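Local coordinates for endoglucanase (Humicola insolens, PDB 1DYS), which hydrolyses internal beta-1,4-glucosidic linkages of cellulose, as a family 6 glycoside hydrolase engaged in breaking down plant biomass, at residues G185-A190 against S244-N249; N222-S227 against S277-W282; Q267-L272 against Q336-N341; S273-E278 against V285-F290; C319-A324 against D332-M337. One frame throughout, in Å; residues are numbered along the deposited sequence.

How the contacts relate
Contact 1 opens at helix 184-187 and closes at helix 243-255, a loop crossed by contact 2, which joins 222-227, after strand 215-218, to the loop 277-282. Contact 2 is in turn crossed by contact 3, running from strand 270-271 to the end of helix 332-340. Inside the loop closed by contact 3 lies contact 4, a short closure between 273-278 and 285-290 that overlaps contact 2 at Ser-277 and Glu-278. Contact 5 opens last, at 319-324, and ends at 332-337 on the same helix as contact 3, sharing Gln-336 and Met-337. Together they tie substrate-site loops to the antiparallel pair 270-271 and 288-289 and the helix packed on it.

Contact 1: G185-A190 against S244-N249; sequences GWLGWA and SRYATN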
# COMPACT_ATOMS: atom_id res chain seq x y z
N GLY A 185 12.99 6.43 21.80
CA GLY A 185 12.22 5.42 22.49
C GLY A 185 12.59 3.99 22.12
O GLY A 185 12.30 3.02 22.84
N TRP A 186 13.10 3.84 20.91
CA TRP A 186 13.47 2.52 20.42
C TRP A 186 14.93 2.21 20.77
O TRP A 186 15.22 1.19 21.36
CB TRP A 186 13.33 2.54 18.88
CG TRP A 186 13.34 1.19 18.21
CD1 TRP A 186 13.98 0.04 18.58
CD2 TRP A 186 12.67 0.86 16.97
NE1 TRP A 186 13.73 -0.99 17.69
CE2 TRP A 186 12.91 -0.49 16.69
CE3 TRP A 186 11.84 1.58 16.09
CZ2 TRP A 186 12.41 -1.15 15.57
CZ3 TRP A 186 11.34 0.91 14.99
CH2 TRP A 186 11.63 -0.43 14.72
N LEU A 187 15.84 3.08 20.36
CA LEU A 187 17.27 2.83 20.43
C LEU A 187 18.05 3.77 21.36
O LEU A 187 19.29 3.70 21.34
CB LEU A 187 17.86 2.99 19.03
CG LEU A 187 17.29 2.05 17.95
CD1 LEU A 187 17.99 2.27 16.62
CD2 LEU A 187 17.42 0.62 18.44
N GLY A 188 17.31 4.58 22.09
CA GLY A 188 17.91 5.57 22.99
C GLY A 188 18.20 5.04 24.38
O GLY A 188 18.89 5.71 25.14
N TRP A 189 17.64 3.90 24.74
CA TRP A 189 17.94 3.30 26.04
C TRP A 189 19.42 3.05 26.19
O TRP A 189 20.16 2.84 25.24
CB TRP A 189 17.26 1.93 26.14
CG TRP A 189 15.78 2.13 25.98
CD1 TRP A 189 15.05 1.92 24.84
CD2 TRP A 189 14.87 2.61 26.96
NE1 TRP A 189 13.73 2.23 25.08
CE2 TRP A 189 13.60 2.66 26.37
CE3 TRP A 189 15.02 3.03 28.30
CZ2 TRP A 189 12.46 3.08 27.06
CZ3 TRP A 189 13.88 3.44 28.98
CH2 TRP A 189 12.62 3.47 28.37
N ALA A 190 19.84 2.96 27.45
CA ALA A 190 21.23 2.65 27.76
C ALA A 190 21.76 1.42 27.06
O ALA A 190 22.80 1.46 26.41
CB ALA A 190 21.27 2.44 29.29
N SER A 244 16.84 15.73 21.20
CA SER A 244 18.11 16.44 21.34
C SER A 244 19.03 15.58 22.19
O SER A 244 20.19 15.45 21.80
CB SER A 244 17.91 17.81 21.99
OG SER A 244 19.19 18.42 22.14
N ARG A 245 18.57 14.98 23.30
CA ARG A 245 19.48 14.16 24.09
C ARG A 245 19.76 12.83 23.40
O ARG A 245 20.86 12.28 23.49
CB ARG A 245 19.03 13.97 25.53
CG ARG A 245 19.27 15.30 26.29
CD ARG A 245 18.57 15.19 27.64
NE ARG A 245 17.17 15.62 27.52
CZ ARG A 245 16.38 15.63 28.60
NH1 ARG A 245 16.88 15.20 29.76
NH2 ARG A 245 15.13 16.05 28.52
N TYR A 246 18.80 12.34 22.61
CA TYR A 246 19.10 11.09 21.87
C TYR A 246 20.25 11.32 20.90
O TYR A 246 21.17 10.50 20.88
CB TYR A 246 17.84 10.62 21.13
CG TYR A 246 18.06 9.37 20.28
CD1 TYR A 246 18.65 8.23 20.77
CD2 TYR A 246 17.61 9.34 18.97
CE1 TYR A 246 18.85 7.10 20.00
CE2 TYR A 246 17.79 8.23 18.17
CZ TYR A 246 18.39 7.10 18.70
OH TYR A 246 18.62 6.00 17.91
N ALA A 247 20.21 12.44 20.16
CA ALA A 247 21.25 12.81 19.20
C ALA A 247 22.62 12.91 19.85
O ALA A 247 23.61 12.37 19.34
CB ALA A 247 20.90 14.09 18.45
N THR A 248 22.71 13.59 21.00
CA THR A 248 23.99 13.66 21.72
C THR A 248 24.50 12.31 22.18
O THR A 248 25.70 12.02 22.08
CB THR A 248 23.86 14.64 22.92
OG1 THR A 248 23.64 15.93 22.38
CG2 THR A 248 25.13 14.62 23.78
N ASN A 249 23.64 11.39 22.62
CA ASN A 249 24.01 10.09 23.14
C ASN A 249 24.54 9.21 22.01
O ASN A 249 25.56 8.56 22.18
CB ASN A 249 22.84 9.44 23.84
CG ASN A 249 22.52 10.10 25.18
OD1 ASN A 249 23.37 10.77 25.78
ND2 ASN A 249 21.28 9.91 25.62
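Tyr-246 reaches from helix 243-255 to the stretch at Leu-187 and Gly-188, where its ring and hydroxyl do the touching. The phenol OH lies 3.3 Å from Leu-187 CB, the two side chains slanting across each other, and the ring carbon CE1 comes to 3.5 Å from Gly-188 CA, obliquely to the ring. CG anti to the backbone N (chi1 177°) sends the ring toward Leu-187 and Gly-188. Gly-188 suits the fit, since a beta carbon there would stand a tight 3.2 Å from Tyr-246 CD1. In the next shell, Tyr-246 OH is hydrogen-bonded to Val-181 O, and Leu-187 packs on Val-145 and Thr-196. Ser-240 OG bonds both Gly-188 O and Asn-249 ND2, linking the two sides. The 185-190 stretch is also braced internally: Trp-189 NE1 donates to Gly-185 O at 2.8 Å, from above the carbonyl plane. A valine in place of Tyr-246 would probably leave Val-181 O without this donor and open a gap beside Gly-188. The chemistry is thus van der Waals contact of ring and phenol oxygen, the buried hydroxyl satisfied by Val-181 O, next to the short helix that carries the substrate-binding Trp-186.

Contact 2: N222-S227 against S277-W282; sequences NYNPYS and SEWGQW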
# COMPACT_ATOMS: atom_id res chain seq x y z
N ASN A 222 7.63 9.97 13.88
CA ASN A 222 7.33 9.82 15.30
C ASN A 222 6.91 11.20 15.80
O ASN A 222 6.56 12.08 15.04
CB ASN A 222 8.42 9.14 16.13
CG ASN A 222 7.83 8.24 17.18
OD1 ASN A 222 7.33 8.73 18.18
ND2 ASN A 222 7.85 6.92 16.97
N TYR A 223 6.75 11.25 17.12
CA TYR A 223 6.14 12.39 17.78
C TYR A 223 6.94 12.90 18.97
O TYR A 223 6.39 13.73 19.73
CB TYR A 223 4.77 11.90 18.28
CG TYR A 223 3.88 11.21 17.28
CD1 TYR A 223 3.97 9.82 17.06
CD2 TYR A 223 2.96 11.94 16.53
CE1 TYR A 223 3.16 9.22 16.11
CE2 TYR A 223 2.14 11.32 15.60
CZ TYR A 223 2.26 9.97 15.40
OH TYR A 223 1.42 9.32 14.52
N ASN A 224 8.16 12.40 19.16
CA ASN A 224 8.95 12.83 20.31
C ASN A 224 9.34 14.31 20.17
O ASN A 224 9.45 14.85 19.08
CB ASN A 224 10.22 12.00 20.40
CG ASN A 224 10.05 10.51 20.56
OD1 ASN A 224 9.00 10.10 21.03
ND2 ASN A 224 11.07 9.73 20.22
N PRO A 225 9.38 15.00 21.30
CA PRO A 225 9.78 16.40 21.30
C PRO A 225 11.28 16.49 21.11
O PRO A 225 12.02 15.59 21.51
CB PRO A 225 9.39 16.90 22.71
CG PRO A 225 9.53 15.64 23.50
CD PRO A 225 9.26 14.42 22.62
N TYR A 226 11.71 17.55 20.44
CA TYR A 226 13.12 17.83 20.23
C TYR A 226 13.76 18.11 21.59
O TYR A 226 14.67 17.42 22.02
CB TYR A 226 13.33 19.01 19.28
CG TYR A 226 14.80 19.38 19.16
CD1 TYR A 226 15.70 18.52 18.56
CD2 TYR A 226 15.28 20.58 19.64
CE1 TYR A 226 17.04 18.81 18.44
CE2 TYR A 226 16.62 20.89 19.53
CZ TYR A 226 17.50 20.02 18.93
OH TYR A 226 18.83 20.31 18.82
N SER A 227 13.25 19.10 22.33
CA SER A 227 13.91 19.46 23.58
C SER A 227 12.89 19.86 24.65
O SER A 227 12.12 20.77 24.35
CB SER A 227 14.84 20.66 23.32
OG SER A 227 15.57 21.02 24.48
N SER A 277 0.32 6.55 26.18
CA SER A 277 0.57 5.96 27.49
C SER A 277 1.76 5.04 27.45
O SER A 277 2.36 4.63 28.45
CB SER A 277 -0.70 5.21 27.96
OG SER A 277 -1.14 4.36 26.92
N GLU A 278 2.17 4.67 26.23
CA GLU A 278 3.31 3.80 25.98
C GLU A 278 4.17 4.47 24.91
O GLU A 278 3.61 4.97 23.93
CB GLU A 278 2.86 2.42 25.52
CG GLU A 278 1.73 1.76 26.28
CD GLU A 278 2.14 0.54 27.07
OE1 GLU A 278 2.97 -0.24 26.57
OE2 GLU A 278 1.63 0.36 28.21
N TRP A 279 5.50 4.44 25.06
CA TRP A 279 6.34 5.14 24.09
C TRP A 279 6.29 4.53 22.70
O TRP A 279 6.45 5.22 21.70
CB TRP A 279 7.79 5.13 24.57
CG TRP A 279 8.65 6.26 24.09
CD1 TRP A 279 8.42 7.17 23.10
CD2 TRP A 279 9.91 6.59 24.67
NE1 TRP A 279 9.47 8.05 23.03
CE2 TRP A 279 10.40 7.71 23.98
CE3 TRP A 279 10.68 6.04 25.71
CZ2 TRP A 279 11.64 8.27 24.29
CZ3 TRP A 279 11.90 6.58 26.02
CH2 TRP A 279 12.37 7.70 25.31
N GLY A 280 5.97 3.25 22.60
CA GLY A 280 5.96 2.57 21.31
C GLY A 280 4.70 2.84 20.50
O GLY A 280 4.66 2.38 19.35
N GLN A 281 3.72 3.56 21.00
CA GLN A 281 2.53 3.92 20.22
C GLN A 281 2.96 4.78 19.03
O GLN A 281 3.79 5.68 19.17
CB GLN A 281 1.47 4.64 21.05
CG GLN A 281 0.71 3.73 22.01
CD GLN A 281 -0.15 4.62 22.91
OE1 GLN A 281 0.34 5.11 23.93
NE2 GLN A 281 -1.39 4.87 22.52
N TRP A 282 2.47 4.46 17.83
CA TRP A 282 2.92 5.16 16.62
C TRP A 282 1.86 5.58 15.61
O TRP A 282 2.22 6.33 14.68
CB TRP A 282 3.87 4.20 15.84
CG TRP A 282 3.16 2.91 15.54
CD1 TRP A 282 3.04 1.82 16.36
CD2 TRP A 282 2.42 2.59 14.35
NE1 TRP A 282 2.26 0.86 15.77
CE2 TRP A 282 1.88 1.31 14.52
CE3 TRP A 282 2.20 3.26 13.14
CZ2 TRP A 282 1.11 0.67 13.54
CZ3 TRP A 282 1.42 2.64 12.18
CH2 TRP A 282 0.88 1.35 12.37
O HOH W 1 6.61 5.03 18.95
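The backbones of 222-227 and 277-282 stay well apart, 9.0 Å between the CA atoms of Asn-224 and Trp-279 at their nearest, and side chains bridge the distance. Neither segment is regular helix or strand; Glu-278 to Gln-281 forms a type I beta turn, and Gln-281 OE1 accepts from the backbone N atoms of both Ser-277 and Glu-278, pinning the chain leading into it. From this turn the indole of Trp-279 extends edge-on to Asn-224. Its NE1 donates to Asn-224 OD1 at 2.9 Å with an N-H...O angle of 158°; the oxygen lies in the indole plane, yet the donor sits above the amide's carbonyl plane, off the lone pairs, and the two flat groups are turned 61° apart. Arg-276 NH2 grips the same OD1, while Asn-224 ND2 bonds Asn-183 OD1 and Glu-243 OE2. A leucine replacing Asn-224 would probably leave the Trp-279 N-H and the arginine without their shared acceptor. One residue earlier, Tyr-223 meets Trp-282 O at its ring edge, the OH 3.1 Å and CE1 3.4 Å from that oxygen; the hydroxyl accepts a hydrogen bond from Val-285 N. A water accepts from Asn-222 ND2 at 3.0 Å and lies 2.8 Å from Trp-279 O and 2.9 Å from Gln-281 O. Asn-222, Trp-282 and nearby Asn-183 are substrate-binding positions, consistent with a layer of loops lining the family 6 cleft, beyond the C-terminal end of strand 215-218 in the parallel sheet, whose polar network probably helps position the binding residues.

Contact 3: Q267-L272 against Q336-N341; sequences QSRVAL and QMLTQN
Apolar contact comes first, between Arg-269 and Leu-338: the arginine's CG lies across the leucine's forked end, 3.9 Å from CD2 and 4.1 Å from CD1. The second pair is Leu-272 and Asn-341, where one methyl serves as the whole point of contact. Leu-272 CD1 approaches the carboxamide at 3.2 Å from OD1 and 3.4 Å from CG, and also touches Asn-341 CB at 3.7 Å. Polar interactions hold these groups from their own sides. Asn-341, the first residue beyond the helix, folds back so that its ND2 donates to Met-337 O at 3.0 Å, while its backbone N bonds the same oxygen from the opposite face of that carbonyl plane. The ND2 bond holds the amide against which Leu-272 rests, while the backbone bond closes the helix end. The charge of Arg-269 is carried away from the leucine by a bend at chi3 (-65°): NH1 forms a salt bridge with Asp-316, and NH2 bonds Ser-221 O. Only the aliphatic part of the arginine is offered to Leu-338. In the fold, strand 270-271 pairs antiparallel with strand 288-289 through backbone bonds between Val-270 and Gly-289, and Leu-338 also packs on Ala-288. A backbone bond joins Leu-338 to Phe-290, so the last turn of helix 332-340 lies against strand 288-289, reaching Arg-269 and, through Asn-341, Leu-272, while helices 15-29 and 34-46 meet it at Gln-336, Thr-339 and Gln-340.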
# COMPACT_ATOMS: atom_id res chain seq x y z
N GLN A 267 10.44 17.03 13.18
CA GLN A 267 9.49 17.60 14.12
C GLN A 267 8.20 17.88 13.36
O GLN A 267 7.40 18.71 13.74
CB GLN A 267 9.95 18.91 14.81
CG GLN A 267 11.09 18.72 15.80
CD GLN A 267 10.63 18.02 17.07
OE1 GLN A 267 10.16 18.68 18.01
NE2 GLN A 267 10.75 16.72 17.09
N SER A 268 7.93 17.08 12.29
CA SER A 268 6.69 17.26 11.53
C SER A 268 5.46 17.11 12.41
O SER A 268 4.46 17.80 12.21
CB SER A 268 6.60 16.20 10.41
OG SER A 268 6.71 14.89 11.00
N ARG A 269 5.50 16.23 13.39
CA ARG A 269 4.38 16.04 14.33
C ARG A 269 4.97 15.85 15.72
O ARG A 269 5.96 15.13 15.85
CB ARG A 269 3.60 14.75 13.99
CG ARG A 269 2.98 14.78 12.60
CD ARG A 269 2.14 13.55 12.28
NE ARG A 269 3.00 12.35 12.24
CZ ARG A 269 2.49 11.15 11.98
NH1 ARG A 269 1.20 10.98 11.79
NH2 ARG A 269 3.30 10.07 11.95
N VAL A 270 4.45 16.53 16.73
CA VAL A 270 4.90 16.39 18.10
C VAL A 270 3.69 16.09 18.99
O VAL A 270 2.71 16.83 18.95
CB VAL A 270 5.60 17.68 18.58
CG1 VAL A 270 6.08 17.48 20.02
CG2 VAL A 270 6.83 18.03 17.75
N ALA A 271 3.80 15.01 19.75
CA ALA A 271 2.73 14.66 20.68
C ALA A 271 2.66 15.71 21.78
O ALA A 271 3.67 16.24 22.27
CB ALA A 271 3.08 13.30 21.29
N LEU A 272 1.43 16.00 22.17
CA LEU A 272 1.12 16.91 23.25
C LEU A 272 0.89 16.05 24.49
O LEU A 272 0.93 14.81 24.44
CB LEU A 272 -0.12 17.76 22.97
CG LEU A 272 -0.22 18.33 21.55
CD1 LEU A 272 -1.54 19.05 21.29
CD2 LEU A 272 0.92 19.30 21.27
N GLN A 336 -6.18 19.10 10.23
CA GLN A 336 -6.78 20.23 10.96
C GLN A 336 -6.28 20.23 12.39
O GLN A 336 -5.85 21.26 12.93
CB GLN A 336 -8.32 20.15 10.87
CG GLN A 336 -8.82 20.40 9.45
CD GLN A 336 -10.33 20.22 9.41
OE1 GLN A 336 -11.00 20.84 10.25
NE2 GLN A 336 -10.83 19.39 8.51
N MET A 337 -6.20 19.09 13.08
CA MET A 337 -5.69 18.98 14.43
C MET A 337 -4.25 19.47 14.55
O MET A 337 -3.84 20.24 15.43
CB MET A 337 -5.86 17.57 14.99
CG MET A 337 -5.10 17.34 16.29
SD MET A 337 -4.72 15.62 16.71
CE MET A 337 -3.50 15.33 15.42
N LEU A 338 -3.40 19.03 13.58
CA LEU A 338 -2.00 19.44 13.65
C LEU A 338 -1.91 20.98 13.51
O LEU A 338 -0.99 21.56 14.09
CB LEU A 338 -1.16 18.81 12.55
CG LEU A 338 -0.93 17.28 12.68
CD1 LEU A 338 -0.37 16.80 11.35
CD2 LEU A 338 -0.08 16.91 13.87
N THR A 339 -2.84 21.55 12.76
CA THR A 339 -2.80 23.00 12.53
C THR A 339 -3.24 23.74 13.78
O THR A 339 -2.52 24.61 14.24
CB THR A 339 -3.75 23.35 11.39
OG1 THR A 339 -3.41 22.69 10.16
CG2 THR A 339 -3.67 24.86 11.10
N GLN A 340 -4.41 23.41 14.30
CA GLN A 340 -4.83 24.03 15.57
C GLN A 340 -3.80 23.88 16.68
O GLN A 340 -3.73 24.75 17.57
CB GLN A 340 -6.15 23.40 16.04
CG GLN A 340 -7.29 23.49 15.07
CD GLN A 340 -8.53 22.72 15.46
OE1 GLN A 340 -9.47 23.30 15.98
NE2 GLN A 340 -8.55 21.41 15.21
N ASN A 341 -3.02 22.81 16.78
CA ASN A 341 -2.02 22.61 17.82
C ASN A 341 -0.60 22.93 17.37
O ASN A 341 0.35 22.59 18.10
CB ASN A 341 -2.05 21.17 18.34
CG ASN A 341 -3.35 20.92 19.08
OD1 ASN A 341 -3.54 21.37 20.22
ND2 ASN A 341 -4.25 20.20 18.44

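Contact 4: S273-E278 against V285-F290; sequences SGARSE and VNPAGF
Arg-276 and Val-285 cross at about a right angle, the methylenes of the arginine lying over the valine's two methyls. Arg-276 CG is 3.6 Å from Val-285 CG1, and its CD stands 4.2 Å from CG2. With CG1 anti to the backbone N (chi1 166°), both valine methyls face the arginine stem. The arginine chain then bends at chi3 (-82°) and leads the guanidinium off toward the cleft, where NH1 bonds Asn-222 OD1 and Gln-281 O; these acceptors fix the head group while the stem keeps its apolar neighbour. Ala-275 points its methyl into the facing segment, 3.8 Å from Val-285 CG1 on one side and 3.7 Å from Pro-287 CD on another, with Pro-287 O at 3.3 Å. Segment 273-278 and residues 285-287 belong to the connection between strands 270-271 and 288-289, which pair antiparallel, and they bring its two ends together just before the second strand begins. The peptide before Pro-287 is cis, which probably helps bring the proline ring beside Ala-275. Here the backbones come close, the CA atoms of Ala-275 and Asn-286 being 5.3 Å apart, but water mediates their polar contact. One water donates to Gly-274 O and to Asn-286 O; another donates to Ala-275 O at 2.9 Å and accepts from Asn-286 N at 3.0 Å. The side chain of Asn-286 turns the other way, its ND2 bonding Asn-284 O and Gly-320 O.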
# COMPACT_ATOMS: atom_id res chain seq x y z
N SER A 273 0.70 16.76 25.60
CA SER A 273 0.54 16.10 26.89
C SER A 273 -0.48 14.98 26.87
O SER A 273 -1.65 15.21 26.47
CB SER A 273 0.04 17.09 27.95
OG SER A 273 0.29 18.44 27.67
N GLY A 274 -0.07 13.81 27.32
CA GLY A 274 -0.97 12.68 27.43
C GLY A 274 -1.40 11.96 26.20
O GLY A 274 -2.30 11.09 26.20
N ALA A 275 -0.74 12.26 25.08
CA ALA A 275 -1.16 11.62 23.83
C ALA A 275 -0.83 10.14 23.82
O ALA A 275 -1.51 9.38 23.12
CB ALA A 275 -0.56 12.33 22.63
N ARG A 276 0.23 9.72 24.49
CA ARG A 276 0.57 8.30 24.47
C ARG A 276 0.74 7.78 25.89
O ARG A 276 1.29 8.51 26.69
CB ARG A 276 1.95 8.18 23.79
CG ARG A 276 1.87 8.41 22.28
CD ARG A 276 3.17 7.94 21.65
NE ARG A 276 4.21 8.96 21.76
CZ ARG A 276 5.32 8.91 21.02
NH1 ARG A 276 5.51 7.90 20.17
NH2 ARG A 276 6.22 9.86 21.18
N SER A 277 0.32 6.55 26.18
CA SER A 277 0.57 5.96 27.49
C SER A 277 1.76 5.04 27.45
O SER A 277 2.36 4.63 28.45
CB SER A 277 -0.70 5.21 27.96
OG SER A 277 -1.14 4.36 26.92
N GLU A 278 2.17 4.67 26.23
CA GLU A 278 3.31 3.80 25.98
C GLU A 278 4.17 4.47 24.91
O GLU A 278 3.61 4.97 23.93
CB GLU A 278 2.86 2.42 25.52
CG GLU A 278 1.73 1.76 26.28
CD GLU A 278 2.14 0.54 27.07
OE1 GLU A 278 2.97 -0.24 26.57
OE2 GLU A 278 1.63 0.36 28.21
N VAL A 285 -1.04 9.31 16.23
CA VAL A 285 -1.06 9.69 17.65
C VAL A 285 -1.72 11.04 17.82
O VAL A 285 -1.53 12.01 17.11
CB VAL A 285 0.36 9.61 18.24
CG1 VAL A 285 0.53 10.30 19.59
CG2 VAL A 285 0.73 8.15 18.28
N ASN A 286 -2.58 11.09 18.85
CA ASN A 286 -3.32 12.34 19.09
C ASN A 286 -3.59 12.46 20.59
O ASN A 286 -3.78 11.47 21.28
CB ASN A 286 -4.59 12.38 18.27
CG ASN A 286 -5.50 11.22 18.62
OD1 ASN A 286 -6.41 11.34 19.46
ND2 ASN A 286 -5.25 10.06 18.01
N PRO A 287 -3.60 13.70 21.06
CA PRO A 287 -3.39 14.92 20.32
C PRO A 287 -1.96 15.21 19.89
O PRO A 287 -1.02 14.85 20.60
CB PRO A 287 -3.77 16.10 21.25
CG PRO A 287 -3.89 15.46 22.60
CD PRO A 287 -3.83 13.95 22.50
N ALA A 288 -1.84 15.81 18.72
CA ALA A 288 -0.49 16.20 18.25
C ALA A 288 -0.57 17.52 17.47
O ALA A 288 -1.64 17.93 17.01
CB ALA A 288 0.10 15.11 17.36
N GLY A 289 0.59 18.18 17.36
CA GLY A 289 0.60 19.41 16.59
C GLY A 289 1.77 19.40 15.60
O GLY A 289 2.72 18.62 15.80
N PHE A 290 1.63 20.26 14.60
CA PHE A 290 2.80 20.50 13.74
C PHE A 290 3.94 21.01 14.65
O PHE A 290 3.71 21.86 15.56
CB PHE A 290 2.61 21.57 12.71
CG PHE A 290 1.67 21.28 11.58
CD1 PHE A 290 1.85 20.09 10.86
CD2 PHE A 290 0.69 22.15 11.16
CE1 PHE A 290 1.05 19.80 9.78
CE2 PHE A 290 -0.12 21.86 10.08
CZ PHE A 290 0.05 20.67 9.39
O HOH W 2 -4.60 10.76 24.33
O HOH W 3 -2.77 8.73 20.64

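Contact 5: C319-A324 against D332-M337; sequences CGMGGA and DAYAQM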
# COMPACT_ATOMS: atom_id res chain seq x y z
N CYS A 319 -5.91 3.36 12.04
CA CYS A 319 -5.72 3.13 13.45
C CYS A 319 -5.52 4.48 14.14
O CYS A 319 -5.45 5.51 13.46
CB CYS A 319 -4.50 2.23 13.65
SG CYS A 319 -3.03 2.36 12.64
N GLY A 320 -5.51 4.41 15.46
CA GLY A 320 -5.16 5.53 16.29
C GLY A 320 -6.13 6.63 16.56
O GLY A 320 -6.23 7.13 17.70
N MET A 321 -6.81 7.11 15.54
CA MET A 321 -7.72 8.23 15.63
C MET A 321 -8.90 7.87 14.74
O MET A 321 -8.73 7.26 13.68
CB MET A 321 -7.04 9.55 15.27
CG MET A 321 -7.93 10.75 15.55
SD MET A 321 -7.12 12.33 15.25
CE MET A 321 -8.22 13.06 14.04
N GLY A 322 -10.09 8.08 15.28
CA GLY A 322 -11.31 7.72 14.56
C GLY A 322 -11.34 8.37 13.18
O GLY A 322 -11.02 9.56 13.05
N GLY A 323 -11.69 7.61 12.15
CA GLY A 323 -11.76 8.14 10.80
C GLY A 323 -10.49 7.99 9.99
O GLY A 323 -10.45 8.34 8.81
N ALA A 324 -9.45 7.40 10.58
CA ALA A 324 -8.20 7.20 9.87
C ALA A 324 -8.25 6.26 8.68
O ALA A 324 -8.62 5.07 8.76
CB ALA A 324 -7.19 6.64 10.88
N ASP A 332 -7.77 14.41 6.57
CA ASP A 332 -7.91 15.86 6.78
C ASP A 332 -8.27 16.29 8.18
O ASP A 332 -7.76 17.34 8.60
CB ASP A 332 -8.84 16.43 5.70
CG ASP A 332 -8.63 17.93 5.57
OD1 ASP A 332 -7.55 18.29 5.06
OD2 ASP A 332 -9.55 18.69 5.96
N ALA A 333 -9.04 15.52 8.96
CA ALA A 333 -9.29 15.94 10.33
C ALA A 333 -7.98 15.95 11.16
O ALA A 333 -7.87 16.72 12.11
CB ALA A 333 -10.30 14.99 10.97
N TYR A 334 -7.10 15.03 10.80
CA TYR A 334 -5.81 14.99 11.50
C TYR A 334 -4.98 16.22 11.13
O TYR A 334 -4.35 16.78 12.04
CB TYR A 334 -5.12 13.67 11.22
CG TYR A 334 -3.99 13.36 12.15
CD1 TYR A 334 -2.75 13.96 11.94
CD2 TYR A 334 -4.10 12.50 13.22
CE1 TYR A 334 -1.66 13.69 12.77
CE2 TYR A 334 -3.05 12.21 14.05
CZ TYR A 334 -1.82 12.82 13.81
OH TYR A 334 -0.78 12.55 14.66
N ALA A 335 -4.98 16.56 9.84
CA ALA A 335 -4.31 17.76 9.38
C ALA A 335 -4.88 19.02 10.04
O ALA A 335 -4.10 19.85 10.51
CB ALA A 335 -4.41 17.91 7.87
N GLN A 336 -6.18 19.10 10.23
CA GLN A 336 -6.78 20.23 10.96
C GLN A 336 -6.28 20.23 12.39
O GLN A 336 -5.85 21.26 12.93
CB GLN A 336 -8.32 20.15 10.87
CG GLN A 336 -8.82 20.40 9.45
CD GLN A 336 -10.33 20.22 9.41
OE1 GLN A 336 -11.00 20.84 10.25
NE2 GLN A 336 -10.83 19.39 8.51
N MET A 337 -6.20 19.09 13.08
CA MET A 337 -5.69 18.98 14.43
C MET A 337 -4.25 19.47 14.55
O MET A 337 -3.84 20.24 15.43
CB MET A 337 -5.86 17.57 14.99
CG MET A 337 -5.10 17.34 16.29
SD MET A 337 -4.72 15.62 16.71
CE MET A 337 -3.50 15.33 15.42
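A Met-aromatic contact, Met-321 against Tyr-334, joins the loop 319-324 to the beginning of helix 332-340. The sulfur comes in obliquely: SD lies 3.6 Å from Tyr-334 CD2 and 4.8 Å from the ring centroid, 67° off the ring normal. Met-321 reaches this far because CG is anti to the backbone N (chi1 -172°) and the chain stays extended as far as the sulfur. Beyond SD the terminal methyl CE turns along the helix backbone, 4.0 Å from Tyr-334 CA, and touches Ala-333 CB at 4.2 Å. The second methionine, Met-337, lies one helical turn after Ala-333; its SD is 4.3 Å from Met-321 SD, and its CE sits over one face of the tyrosine ring, 3.3 Å above the plane and over its centre. The phenol thus has a methyl on one face and the sulfur of Met-321 oblique to it, while Tyr-334 OH bonds Val-285 O and so fixes the ring's far end. Met-321 opens a type II beta turn to Ala-324, with Ala-324 N bonded to Met-321 O and a glycine, Gly-323, at the position whose backbone angles would jam a side chain. Two residues before the turn, Cys-319 is tied by a disulfide to Cys-283, next to the substrate-binding Trp-282. On the helix, Gln-336 NE2 donates to Asp-332 OD2 from above the carboxylate plane, a bond between residues one turn apart on the side facing helix 15-29.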